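Local structure of putative thiosugar synthase (Amycolatopsis orientalis, 4N6F) at residues E21-I26 with G47-I52; L139-L144 with A156-L161; E205-G210 with A239-Y244. The protein probably acts as a thiosugar synthase, a ThiG-like TIM-barrel enzyme that uses a carrier protein's sulphur to build 2-thiosugars from sugar phosphates. All coordinates share one frame; numbering follows the deposited sequence.

Contact 1: residues E21-I26 with G47-I52; sequences EFRSRI and GADVFI
Asp-49 has chi1 near +67°, with CG flanked by both the backbone N and the carbonyl carbon, and so brings its carboxylate up against the turn at Arg-23 and Ser-24. Ser-24 in turn sets OG anti to its carbonyl carbon (chi1 -49°), pointing back at 47-52. Two successive backbone N-H groups then grip one carboxylate oxygen. Arg-23 N meets Asp-49 OD2 at 2.8 Å on the syn lone pair, whereas Ser-24 N comes to the same OD2 from above the carboxylate plane, 3.0 Å away and nearly straight at 168°. The pair should help to stabilise the negative charge. Ser-24 OG donates to Gly-47 O, 2.6 Å off, in the carbonyl plane on a lone pair. That carbonyl belongs to the glycine that ends helix 36-46 in a Schellman motif. Water extends the seam: one molecule donates to both Glu-21 O and Asp-49 O, and another bridges Asp-49 N and Ile-26 O. Further in, Val-50 turns CG2 obliquely onto the Phe-22 ring, 3.4 Å from CD2; Leu-15 and Ile-17 of the hairpin and Thr-79 of the next strand also touch that ring. The contact therefore joins the turn between the N-terminal hairpin and strand 26-28 to the lead-in of strand 50-52, at the N-terminal ends of the first two strands of a TIM barrel.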
ATOM      1  N   GLU A  21       4.431  -3.013  25.433  1.00 27.20           N
ATOM      2  CA  GLU A  21       4.214  -3.634  24.135  1.00 28.95           C
ATOM      3  C   GLU A  21       4.076  -2.577  23.037  1.00 27.87           C
ATOM      4  O   GLU A  21       3.395  -1.569  23.227  1.00 27.75           O
ATOM      5  CB  GLU A  21       2.964  -4.516  24.187  1.00 31.08           C
ATOM      6  CG  GLU A  21       3.131  -5.708  25.120  1.00 36.14           C
ATOM      7  CD  GLU A  21       1.862  -6.508  25.328  1.00 39.00           C
ATOM      8  OE1 GLU A  21       0.769  -5.910  25.348  1.00 46.66           O
ATOM      9  OE2 GLU A  21       1.957  -7.736  25.486  1.00 42.72           O
ATOM     10  N   PHE A  22       4.731  -2.822  21.904  1.00 26.04           N
ATOM     11  CA  PHE A  22       4.598  -1.996  20.704  1.00 26.13           C
ATOM     12  C   PHE A  22       3.746  -2.762  19.715  1.00 26.42           C
ATOM     13  O   PHE A  22       4.185  -3.802  19.213  1.00 24.81           O
ATOM     14  CB  PHE A  22       5.953  -1.743  20.035  1.00 26.45           C
ATOM     15  CG  PHE A  22       6.909  -0.911  20.848  1.00 28.01           C
ATOM     16  CD1 PHE A  22       7.396  -1.365  22.069  1.00 27.66           C
ATOM     17  CD2 PHE A  22       7.361   0.309  20.366  1.00 28.57           C
ATOM     18  CE1 PHE A  22       8.280  -0.601  22.813  1.00 28.24           C
ATOM     19  CE2 PHE A  22       8.261   1.072  21.096  1.00 29.63           C
ATOM     20  CZ  PHE A  22       8.721   0.615  22.324  1.00 29.15           C
ATOM     21  N   ARG A  23       2.555  -2.243  19.421  1.00 27.17           N
ATOM     22  CA  ARG A  23       1.622  -2.876  18.493  1.00 29.69           C
ATOM     23  C   ARG A  23       1.413  -2.099  17.191  1.00 27.86           C
ATOM     24  O   ARG A  23       1.346  -2.695  16.110  1.00 26.64           O
ATOM     25  CB  ARG A  23       0.254  -3.043  19.155  1.00 33.20           C
ATOM     26  CG  ARG A  23       0.230  -3.989  20.340  1.00 37.75           C
ATOM     27  CD  ARG A  23      -1.190  -4.139  20.878  1.00 40.49           C
ATOM     28  NE  ARG A  23      -1.446  -5.512  21.300  1.00 44.47           N
ATOM     29  CZ  ARG A  23      -1.113  -6.020  22.483  1.00 48.17           C
ATOM     30  NH1 ARG A  23      -0.503  -5.274  23.398  1.00 48.71           N
ATOM     31  NH2 ARG A  23      -1.390  -7.294  22.757  1.00 50.74           N
ATOM     32  N   SER A  24       1.246  -0.784  17.300  1.00 26.01           N
ATOM     33  CA  SER A  24       0.999   0.052  16.138  1.00 26.41           C
ATOM     34  C   SER A  24       2.158  -0.053  15.177  1.00 24.85           C
ATOM     35  O   SER A  24       3.308  -0.025  15.593  1.00 23.34           O
ATOM     36  CB  SER A  24       0.839   1.521  16.521  1.00 27.74           C
ATOM     37  OG  SER A  24      -0.076   1.654  17.591  1.00 30.57           O
ATOM     38  N   ARG A  25       1.827  -0.142  13.895  1.00 24.06           N
ATOM     39  CA  ARG A  25       2.798  -0.313  12.832  1.00 25.06           C
ATOM     40  C   ARG A  25       3.275   1.008  12.229  1.00 24.65           C
ATOM     41  O   ARG A  25       4.102   1.010  11.319  1.00 24.80           O
ATOM     42  CB  ARG A  25       2.166  -1.165  11.736  1.00 26.22           C
ATOM     43  CG  ARG A  25       1.672  -2.509  12.223  1.00 26.99           C
ATOM     44  CD  ARG A  25       2.866  -3.362  12.587  1.00 27.06           C
ATOM     45  NE  ARG A  25       2.487  -4.639  13.171  1.00 27.40           N
ATOM     46  CZ  ARG A  25       3.266  -5.715  13.179  1.00 27.40           C
ATOM     47  NH1 ARG A  25       4.474  -5.689  12.628  1.00 25.38           N
ATOM     48  NH2 ARG A  25       2.823  -6.831  13.734  1.00 28.98           N
ATOM     49  N   ILE A  26       2.730   2.116  12.718  1.00 24.39           N
ATOM     50  CA  ILE A  26       3.165   3.449  12.336  1.00 24.56           C
ATOM     51  C   ILE A  26       3.707   4.141  13.581  1.00 24.75           C
ATOM     52  O   ILE A  26       3.003   4.243  14.591  1.00 23.26           O
ATOM     53  CB  ILE A  26       1.996   4.289  11.786  1.00 24.22           C
ATOM     54  CG1 ILE A  26       1.408   3.670  10.512  1.00 24.63           C
ATOM     55  CG2 ILE A  26       2.451   5.702  11.492  1.00 24.32           C
ATOM     56  CD1 ILE A  26       2.375   3.618   9.344  1.00 24.72           C
ATOM     57  N   GLY A  47      -3.159   5.893  14.574  1.00 27.34           N
ATOM     58  CA  GLY A  47      -3.368   4.724  15.446  1.00 26.58           C
ATOM     59  C   GLY A  47      -2.113   4.395  16.240  1.00 26.93           C
ATOM     60  O   GLY A  47      -1.899   3.251  16.643  1.00 27.60           O
ATOM     61  N   ALA A  48      -1.292   5.413  16.459  1.00 25.31           N
ATOM     62  CA  ALA A  48      -0.011   5.285  17.139  1.00 25.92           C
ATOM     63  C   ALA A  48      -0.126   4.879  18.607  1.00 25.29           C
ATOM     64  O   ALA A  48      -1.076   5.253  19.289  1.00 25.50           O
ATOM     65  CB  ALA A  48       0.731   6.611  17.048  1.00 25.33           C
ATOM     66  N   ASP A  49       0.867   4.140  19.094  1.00 25.60           N
ATOM     67  CA  ASP A  49       0.960   3.804  20.524  1.00 25.48           C
ATOM     68  C   ASP A  49       2.324   4.115  21.143  1.00 24.79           C
ATOM     69  O   ASP A  49       2.606   3.703  22.269  1.00 24.88           O
ATOM     70  CB  ASP A  49       0.579   2.331  20.761  1.00 26.32           C
ATOM     71  CG  ASP A  49       1.579   1.336  20.151  1.00 27.42           C
ATOM     72  OD1 ASP A  49       2.685   1.730  19.706  1.00 27.05           O
ATOM     73  OD2 ASP A  49       1.245   0.132  20.127  1.00 26.94           O
ATOM     74  N   VAL A  50       3.162   4.850  20.414  1.00 24.30           N
ATOM     75  CA  VAL A  50       4.452   5.298  20.929  1.00 23.78           C
ATOM     76  C   VAL A  50       4.458   6.830  20.950  1.00 23.53           C
ATOM     77  O   VAL A  50       4.115   7.464  19.963  1.00 21.89           O
ATOM     78  CB  VAL A  50       5.615   4.778  20.058  1.00 23.98           C
ATOM     79  CG1 VAL A  50       6.931   5.444  20.434  1.00 24.06           C
ATOM     80  CG2 VAL A  50       5.741   3.268  20.197  1.00 24.54           C
ATOM     81  N   PHE A  51       4.855   7.408  22.077  1.00 23.97           N
ATOM     82  CA  PHE A  51       4.916   8.851  22.240  1.00 24.70           C
ATOM     83  C   PHE A  51       6.375   9.248  22.357  1.00 24.57           C
ATOM     84  O   PHE A  51       7.008   8.986  23.368  1.00 24.61           O
ATOM     85  CB  PHE A  51       4.132   9.263  23.493  1.00 25.52           C
ATOM     86  CG  PHE A  51       4.202  10.730  23.808  1.00 25.84           C
ATOM     87  CD1 PHE A  51       3.833  11.674  22.866  1.00 26.22           C
ATOM     88  CD2 PHE A  51       4.630  11.169  25.060  1.00 27.23           C
ATOM     89  CE1 PHE A  51       3.898  13.032  23.153  1.00 26.74           C
ATOM     90  CE2 PHE A  51       4.703  12.527  25.352  1.00 27.48           C
ATOM     91  CZ  PHE A  51       4.332  13.461  24.393  1.00 26.61           C
ATOM     92  N   ILE A  52       6.907   9.872  21.329  1.00 25.92           N
ATOM     93  CA  ILE A  52       8.296  10.230  21.316  1.00 27.26           C
ATOM     94  C   ILE A  52       8.417  11.587  21.955  1.00 30.03           C
ATOM     95  O   ILE A  52       7.926  12.535  21.461  1.00 30.64           O
ATOM     96  CB  ILE A  52       8.876  10.235  19.906  1.00 27.46           C
ATOM     97  CG1 ILE A  52       8.935   8.837  19.337  1.00 27.59           C
ATOM     98  CG2 ILE A  52      10.260  10.817  19.916  1.00 28.30           C
ATOM     99  CD1 ILE A  52       8.930   8.794  17.855  1.00 28.33           C
TER
HETATM  100  O   HOH W   1       3.068   1.019  23.276  1.00 32.83           O
HETATM  101  O   HOH W   2       4.439   1.428  17.622  1.00 27.40           O
HETATM  102  O   HOH W   3       3.282   4.080  17.242  1.00 23.07           O

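Contact 2: residues L139-L144 with A156-L161; sequences LLPFIL and AGCAAL
Strand 138-143, helix 147-156 and strand 161-164 make one beta-alpha-beta crossover of the TIM barrel, and this contact brings the return loop back along the first strand. Leu-161 has the most surface buried here. Its CB points away from 139-144, and a chi1 of -111°, well off a staggered value, swings the branch back so that CD2 lies 3.8 Å from Ile-143 CG1, the two side chains crossing obliquely. Ala-150 and Leu-153 of the connecting helix press on the same leucine, so it sits between strand and helix. Pro-141 comes next. Its ring carries CG to within 3.8 Å of Cys-158 SG, while CD rests 3.2 Å from Ala-160 O. Leu-139, the third, works mainly through its backbone: its O accepts from Ala-159 N at 2.9 Å, in the carbonyl plane, with the N-H...O angle bent to 144°. Leu-139 N donates to a water that in turn donates to Gly-157 O, the carbonyl of the Schellman glycine that ends the helix, so both polar atoms face the loop. Between Pro-141 and Ile-143 on the strand, Phe-142 turns away from the loop and touches the bound fructose 6-phosphate. Leu-140 lays CD2 against Ala-160 CB at 4.0 Å, and its CA-H points almost straight (166°) at Ala-160 O, with CA and O 3.5 Å apart.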
ATOM      1  N   LEU A 139      17.584   0.497  23.276  1.00 25.33           N
ATOM      2  CA  LEU A 139      17.912   1.371  22.154  1.00 24.30           C
ATOM      3  C   LEU A 139      17.249   0.999  20.850  1.00 23.44           C
ATOM      4  O   LEU A 139      17.174  -0.174  20.497  1.00 23.15           O
ATOM      5  CB  LEU A 139      19.425   1.403  21.923  1.00 25.27           C
ATOM      6  CG  LEU A 139      20.280   1.797  23.122  1.00 25.78           C
ATOM      7  CD1 LEU A 139      21.739   1.732  22.718  1.00 26.88           C
ATOM      8  CD2 LEU A 139      19.937   3.191  23.629  1.00 26.33           C
ATOM      9  N   LEU A 140      16.797   2.034  20.142  1.00 22.72           N
ATOM     10  CA  LEU A 140      16.336   1.953  18.774  1.00 22.31           C
ATOM     11  C   LEU A 140      17.177   2.933  17.943  1.00 22.41           C
ATOM     12  O   LEU A 140      16.789   4.098  17.752  1.00 21.18           O
ATOM     13  CB  LEU A 140      14.846   2.290  18.682  1.00 22.64           C
ATOM     14  CG  LEU A 140      13.865   1.281  19.299  1.00 23.18           C
ATOM     15  CD1 LEU A 140      13.660   1.506  20.782  1.00 23.68           C
ATOM     16  CD2 LEU A 140      12.516   1.361  18.605  1.00 24.04           C
ATOM     17  N   PRO A 141      18.344   2.464  17.461  1.00 22.92           N
ATOM     18  CA  PRO A 141      19.228   3.282  16.640  1.00 23.21           C
ATOM     19  C   PRO A 141      18.805   3.370  15.178  1.00 23.81           C
ATOM     20  O   PRO A 141      18.115   2.489  14.672  1.00 24.70           O
ATOM     21  CB  PRO A 141      20.591   2.593  16.781  1.00 23.63           C
ATOM     22  CG  PRO A 141      20.292   1.189  17.181  1.00 23.94           C
ATOM     23  CD  PRO A 141      18.943   1.158  17.808  1.00 23.22           C
ATOM     24  N   PHE A 142      19.240   4.441  14.522  1.00 23.87           N
ATOM     25  CA  PHE A 142      18.949   4.718  13.119  1.00 24.38           C
ATOM     26  C   PHE A 142      20.253   4.539  12.351  1.00 25.32           C
ATOM     27  O   PHE A 142      21.285   5.104  12.739  1.00 25.78           O
ATOM     28  CB  PHE A 142      18.448   6.163  13.004  1.00 24.60           C
ATOM     29  CG  PHE A 142      17.827   6.525  11.675  1.00 24.36           C
ATOM     30  CD1 PHE A 142      17.231   5.583  10.856  1.00 25.15           C
ATOM     31  CD2 PHE A 142      17.784   7.851  11.286  1.00 24.79           C
ATOM     32  CE1 PHE A 142      16.649   5.954   9.651  1.00 25.95           C
ATOM     33  CE2 PHE A 142      17.208   8.231  10.078  1.00 25.68           C
ATOM     34  CZ  PHE A 142      16.635   7.281   9.260  1.00 25.71           C
ATOM     35  N   ILE A 143      20.217   3.725  11.297  1.00 26.05           N
ATOM     36  CA  ILE A 143      21.391   3.476  10.462  1.00 26.28           C
ATOM     37  C   ILE A 143      21.060   3.485   8.976  1.00 27.99           C
ATOM     38  O   ILE A 143      19.909   3.259   8.567  1.00 26.76           O
ATOM     39  CB  ILE A 143      22.079   2.124  10.788  1.00 26.21           C
ATOM     40  CG1 ILE A 143      21.149   0.935  10.530  1.00 26.05           C
ATOM     41  CG2 ILE A 143      22.558   2.104  12.233  1.00 27.04           C
ATOM     42  CD1 ILE A 143      21.868  -0.392  10.402  1.00 26.43           C
ATOM     43  N   LEU A 144      22.084   3.781   8.172  1.00 28.90           N
ATOM     44  CA  LEU A 144      22.095   3.449   6.761  1.00 30.97           C
ATOM     45  C   LEU A 144      22.167   1.943   6.637  1.00 31.29           C
ATOM     46  O   LEU A 144      22.886   1.293   7.411  1.00 31.00           O
ATOM     47  CB  LEU A 144      23.304   4.069   6.046  1.00 33.56           C
ATOM     48  CG  LEU A 144      23.460   5.589   6.100  1.00 35.91           C
ATOM     49  CD1 LEU A 144      24.719   6.020   5.356  1.00 37.15           C
ATOM     50  CD2 LEU A 144      22.236   6.272   5.523  1.00 36.55           C
ATOM     51  N   ALA A 156      25.160  -5.981  20.317  1.00 25.68           N
ATOM     52  CA  ALA A 156      25.108  -5.077  21.481  1.00 26.22           C
ATOM     53  C   ALA A 156      23.790  -5.151  22.256  1.00 25.51           C
ATOM     54  O   ALA A 156      23.719  -4.726  23.403  1.00 27.38           O
ATOM     55  CB  ALA A 156      25.383  -3.640  21.055  1.00 25.42           C
ATOM     56  N   GLY A 157      22.754  -5.705  21.632  1.00 24.98           N
ATOM     57  CA  GLY A 157      21.486  -5.967  22.308  1.00 24.50           C
ATOM     58  C   GLY A 157      20.469  -4.860  22.098  1.00 24.02           C
ATOM     59  O   GLY A 157      19.601  -4.656  22.932  1.00 23.34           O
ATOM     60  N   CYS A 158      20.564  -4.150  20.973  1.00 23.81           N
ATOM     61  CA  CYS A 158      19.557  -3.159  20.625  1.00 24.38           C
ATOM     62  C   CYS A 158      18.179  -3.820  20.479  1.00 23.48           C
ATOM     63  O   CYS A 158      18.082  -4.983  20.087  1.00 22.32           O
ATOM     64  CB  CYS A 158      19.982  -2.390  19.381  1.00 26.24           C
ATOM     65  SG  CYS A 158      21.439  -1.337  19.711  1.00 29.11           S
ATOM     66  N   ALA A 159      17.123  -3.086  20.840  1.00 22.66           N
ATOM     67  CA  ALA A 159      15.765  -3.629  20.843  1.00 22.62           C
ATOM     68  C   ALA A 159      15.211  -3.770  19.427  1.00 22.48           C
ATOM     69  O   ALA A 159      14.553  -4.753  19.099  1.00 23.48           O
ATOM     70  CB  ALA A 159      14.848  -2.743  21.679  1.00 23.41           C
ATOM     71  N   ALA A 160      15.478  -2.771  18.598  1.00 21.72           N
ATOM     72  CA  ALA A 160      14.990  -2.721  17.228  1.00 21.24           C
ATOM     73  C   ALA A 160      15.917  -1.802  16.445  1.00 22.02           C
ATOM     74  O   ALA A 160      16.663  -1.016  17.037  1.00 22.39           O
ATOM     75  CB  ALA A 160      13.567  -2.189  17.183  1.00 21.19           C
ATOM     76  N   LEU A 161      15.874  -1.923  15.123  1.00 22.73           N
ATOM     77  CA  LEU A 161      16.726  -1.158  14.222  1.00 24.67           C
ATOM     78  C   LEU A 161      15.883  -0.291  13.333  1.00 23.77           C
ATOM     79  O   LEU A 161      15.000  -0.789  12.651  1.00 24.68           O
ATOM     80  CB  LEU A 161      17.494  -2.100  13.294  1.00 27.10           C
ATOM     81  CG  LEU A 161      18.990  -2.241  13.451  1.00 30.11           C
ATOM     82  CD1 LEU A 161      19.520  -3.047  12.277  1.00 29.67           C
ATOM     83  CD2 LEU A 161      19.659  -0.869  13.503  1.00 31.99           C
TER
HETATM   84  O   HOH W   4      18.183  -2.274  23.709  1.00 25.80           O

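Contact 3: residues E205-G210 with A239-Y244; sequences EAMELG and AGLLSY
Glu-208 OE2 is the best-held polar atom, gripped by two donors. Ser-243 OG donates a hydrogen bond to it over 2.7 Å, coming from well above the carboxylate plane, and the backbone N of Arg-201 of the second subunit supplies the other bond. The companion oxygen OE1 takes a hydrogen bond from Ser-199 OG of that subunit, so both carboxylate oxygens are held. Sitting at the start of the neighbour's helix 200-208, the group probably stays ionised. The torsions explain the reach: Glu-208 runs extended beyond CG (chi2 -171°), and Ser-243 places OG anti to its backbone N. Next to this polar end the two helices lie very close. Gly-240 has no side chain, and Met-207 CB settles onto its backbone, 3.5 Å from Gly-240 C. Bent at chi2 and chi3, the methionine then carries CE to within 4.1 Å of Leu-241 CB, where the two side chains cross obliquely. Further along the helix Tyr-244, with CG anti to its backbone N (chi1 -179°), lays its ring along the end of helix 200-208. Its CD1 comes within 3.4 Å of Glu-208 O, and one face receives Gly-210 CA in a CH-pi contact, 3.9 Å from the centroid and offset toward the rim. Gly-210 is the positive-phi residue of the Schellman motif that ends this helix. Close glycine-mediated helix packing thus joins helices 200-208 and 226-245 in the outer layer of the TIM barrel, and the glutamate carries it on into the dimer interface.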
ATOM      1  N   GLU A 205       4.897  -0.896   0.989  1.00 26.84           N
ATOM      2  CA  GLU A 205       6.129  -1.478   0.475  1.00 28.13           C
ATOM      3  C   GLU A 205       7.075  -1.918   1.606  1.00 26.71           C
ATOM      4  O   GLU A 205       7.600  -3.024   1.576  1.00 25.44           O
ATOM      5  CB  GLU A 205       6.847  -0.506  -0.468  1.00 30.29           C
ATOM      6  CG  GLU A 205       8.065  -1.123  -1.149  1.00 32.40           C
ATOM      7  CD  GLU A 205       8.767  -0.179  -2.103  1.00 35.08           C
ATOM      8  OE1 GLU A 205       9.789  -0.600  -2.691  1.00 38.11           O
ATOM      9  OE2 GLU A 205       8.315   0.979  -2.267  1.00 37.90           O
ATOM     10  N   ALA A 206       7.285  -1.057   2.598  1.00 25.28           N
ATOM     11  CA  ALA A 206       8.164  -1.395   3.714  1.00 24.79           C
ATOM     12  C   ALA A 206       7.736  -2.692   4.382  1.00 24.06           C
ATOM     13  O   ALA A 206       8.567  -3.544   4.654  1.00 24.52           O
ATOM     14  CB  ALA A 206       8.190  -0.284   4.741  1.00 25.34           C
ATOM     15  N   MET A 207       6.441  -2.844   4.625  1.00 23.31           N
ATOM     16  CA  MET A 207       5.931  -4.032   5.296  1.00 24.95           C
ATOM     17  C   MET A 207       6.108  -5.285   4.444  1.00 25.60           C
ATOM     18  O   MET A 207       6.365  -6.375   4.981  1.00 25.23           O
ATOM     19  CB  MET A 207       4.459  -3.857   5.658  1.00 25.31           C
ATOM     20  CG  MET A 207       4.169  -2.634   6.514  1.00 26.42           C
ATOM     21  SD  MET A 207       5.114  -2.563   8.043  1.00 26.57           S
ATOM     22  CE  MET A 207       4.289  -3.823   8.991  1.00 27.18           C
ATOM     23  N   GLU A 208       6.002  -5.132   3.124  1.00 26.39           N
ATOM     24  CA  GLU A 208       6.197  -6.261   2.210  1.00 28.28           C
ATOM     25  C   GLU A 208       7.656  -6.694   2.109  1.00 27.56           C
ATOM     26  O   GLU A 208       7.936  -7.773   1.620  1.00 29.79           O
ATOM     27  CB  GLU A 208       5.607  -5.967   0.829  1.00 27.99           C
ATOM     28  CG  GLU A 208       4.092  -5.883   0.883  1.00 29.09           C
ATOM     29  CD  GLU A 208       3.418  -5.804  -0.473  1.00 31.05           C
ATOM     30  OE1 GLU A 208       4.107  -5.780  -1.519  1.00 35.12           O
ATOM     31  OE2 GLU A 208       2.178  -5.771  -0.488  1.00 30.98           O
ATOM     32  N   LEU A 209       8.577  -5.860   2.584  1.00 27.09           N
ATOM     33  CA  LEU A 209       9.982  -6.255   2.725  1.00 26.48           C
ATOM     34  C   LEU A 209      10.242  -7.012   4.043  1.00 25.24           C
ATOM     35  O   LEU A 209      11.339  -7.499   4.256  1.00 24.76           O
ATOM     36  CB  LEU A 209      10.895  -5.025   2.681  1.00 26.51           C
ATOM     37  CG  LEU A 209      10.858  -4.161   1.421  1.00 26.92           C
ATOM     38  CD1 LEU A 209      11.820  -3.005   1.595  1.00 27.18           C
ATOM     39  CD2 LEU A 209      11.199  -4.964   0.177  1.00 27.63           C
ATOM     40  N   GLY A 210       9.238  -7.095   4.910  1.00 23.60           N
ATOM     41  CA  GLY A 210       9.401  -7.684   6.247  1.00 24.27           C
ATOM     42  C   GLY A 210       9.615  -6.679   7.384  1.00 22.05           C
ATOM     43  O   GLY A 210       9.872  -7.071   8.512  1.00 22.60           O
ATOM     44  N   ALA A 239      -2.487  -3.356   5.652  1.00 27.28           N
ATOM     45  CA  ALA A 239      -2.580  -4.061   4.368  1.00 26.75           C
ATOM     46  C   ALA A 239      -1.254  -4.691   3.989  1.00 26.20           C
ATOM     47  O   ALA A 239      -1.214  -5.796   3.470  1.00 27.00           O
ATOM     48  CB  ALA A 239      -3.017  -3.115   3.255  1.00 27.19           C
ATOM     49  N   GLY A 240      -0.170  -3.961   4.210  1.00 26.03           N
ATOM     50  CA  GLY A 240       1.163  -4.434   3.869  1.00 25.59           C
ATOM     51  C   GLY A 240       1.575  -5.630   4.699  1.00 24.90           C
ATOM     52  O   GLY A 240       2.218  -6.544   4.200  1.00 23.44           O
ATOM     53  N   LEU A 241       1.222  -5.598   5.978  1.00 26.51           N
ATOM     54  CA  LEU A 241       1.493  -6.693   6.892  1.00 26.95           C
ATOM     55  C   LEU A 241       0.740  -7.937   6.427  1.00 28.67           C
ATOM     56  O   LEU A 241       1.343  -8.992   6.227  1.00 28.08           O
ATOM     57  CB  LEU A 241       1.087  -6.306   8.313  1.00 27.15           C
ATOM     58  CG  LEU A 241       1.280  -7.364   9.402  1.00 27.29           C
ATOM     59  CD1 LEU A 241       2.761  -7.581   9.674  1.00 27.10           C
ATOM     60  CD2 LEU A 241       0.549  -6.966  10.678  1.00 27.19           C
ATOM     61  N   LEU A 242      -0.571  -7.798   6.222  1.00 28.75           N
ATOM     62  CA  LEU A 242      -1.388  -8.926   5.792  1.00 30.50           C
ATOM     63  C   LEU A 242      -0.911  -9.511   4.482  1.00 30.13           C
ATOM     64  O   LEU A 242      -0.922 -10.730   4.311  1.00 29.20           O
ATOM     65  CB  LEU A 242      -2.859  -8.536   5.677  1.00 33.52           C
ATOM     66  CG  LEU A 242      -3.534  -8.223   7.009  1.00 36.33           C
ATOM     67  CD1 LEU A 242      -4.981  -7.814   6.775  1.00 38.63           C
ATOM     68  CD2 LEU A 242      -3.449  -9.424   7.942  1.00 38.90           C
ATOM     69  N   SER A 243      -0.480  -8.636   3.576  1.00 28.30           N
ATOM     70  CA  SER A 243       0.041  -9.038   2.283  1.00 28.05           C
ATOM     71  C   SER A 243       1.357  -9.796   2.456  1.00 27.95           C
ATOM     72  O   SER A 243       1.561 -10.844   1.843  1.00 28.85           O
ATOM     73  CB  SER A 243       0.219  -7.798   1.388  1.00 28.03           C
ATOM     74  OG  SER A 243       0.953  -8.073   0.216  1.00 26.75           O
ATOM     75  N   TYR A 244       2.258  -9.270   3.276  1.00 27.82           N
ATOM     76  CA  TYR A 244       3.497  -9.991   3.582  1.00 28.67           C
ATOM     77  C   TYR A 244       3.166 -11.375   4.157  1.00 28.79           C
ATOM     78  O   TYR A 244       3.677 -12.375   3.693  1.00 27.61           O
ATOM     79  CB  TYR A 244       4.352  -9.209   4.572  1.00 28.58           C
ATOM     80  CG  TYR A 244       5.669  -9.867   4.927  1.00 28.12           C
ATOM     81  CD1 TYR A 244       6.714  -9.903   4.017  1.00 29.41           C
ATOM     82  CD2 TYR A 244       5.875 -10.426   6.176  1.00 30.01           C
ATOM     83  CE1 TYR A 244       7.926 -10.479   4.335  1.00 30.74           C
ATOM     84  CE2 TYR A 244       7.094 -11.011   6.511  1.00 31.65           C
ATOM     85  CZ  TYR A 244       8.115 -11.025   5.591  1.00 31.45           C
ATOM     86  OH  TYR A 244       9.331 -11.600   5.908  1.00 34.68           O
TER

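How the contacts relate
From the N terminus, contact 1 comes first: after the hairpin, the chain enters strand 26-28, turns back through helix 36-46 and closes at the start of strand 50-52. Contact 2 closes the shortest loop, bounded by strand 138-143 and the approach to strand 161-164, with helix 147-156 between. Contact 3 spans strand 213-216 and helix 218-221 to join two outer helices. The three follow in series; none encloses or crosses another. Contacts 1 and 2 reach the same parallel sheet without touching. Contacts 1 and 3 do meet, through Arg-25, whose side chain packs on Met-207 and Leu-241 and so ties the beginning of the barrel to its last helix.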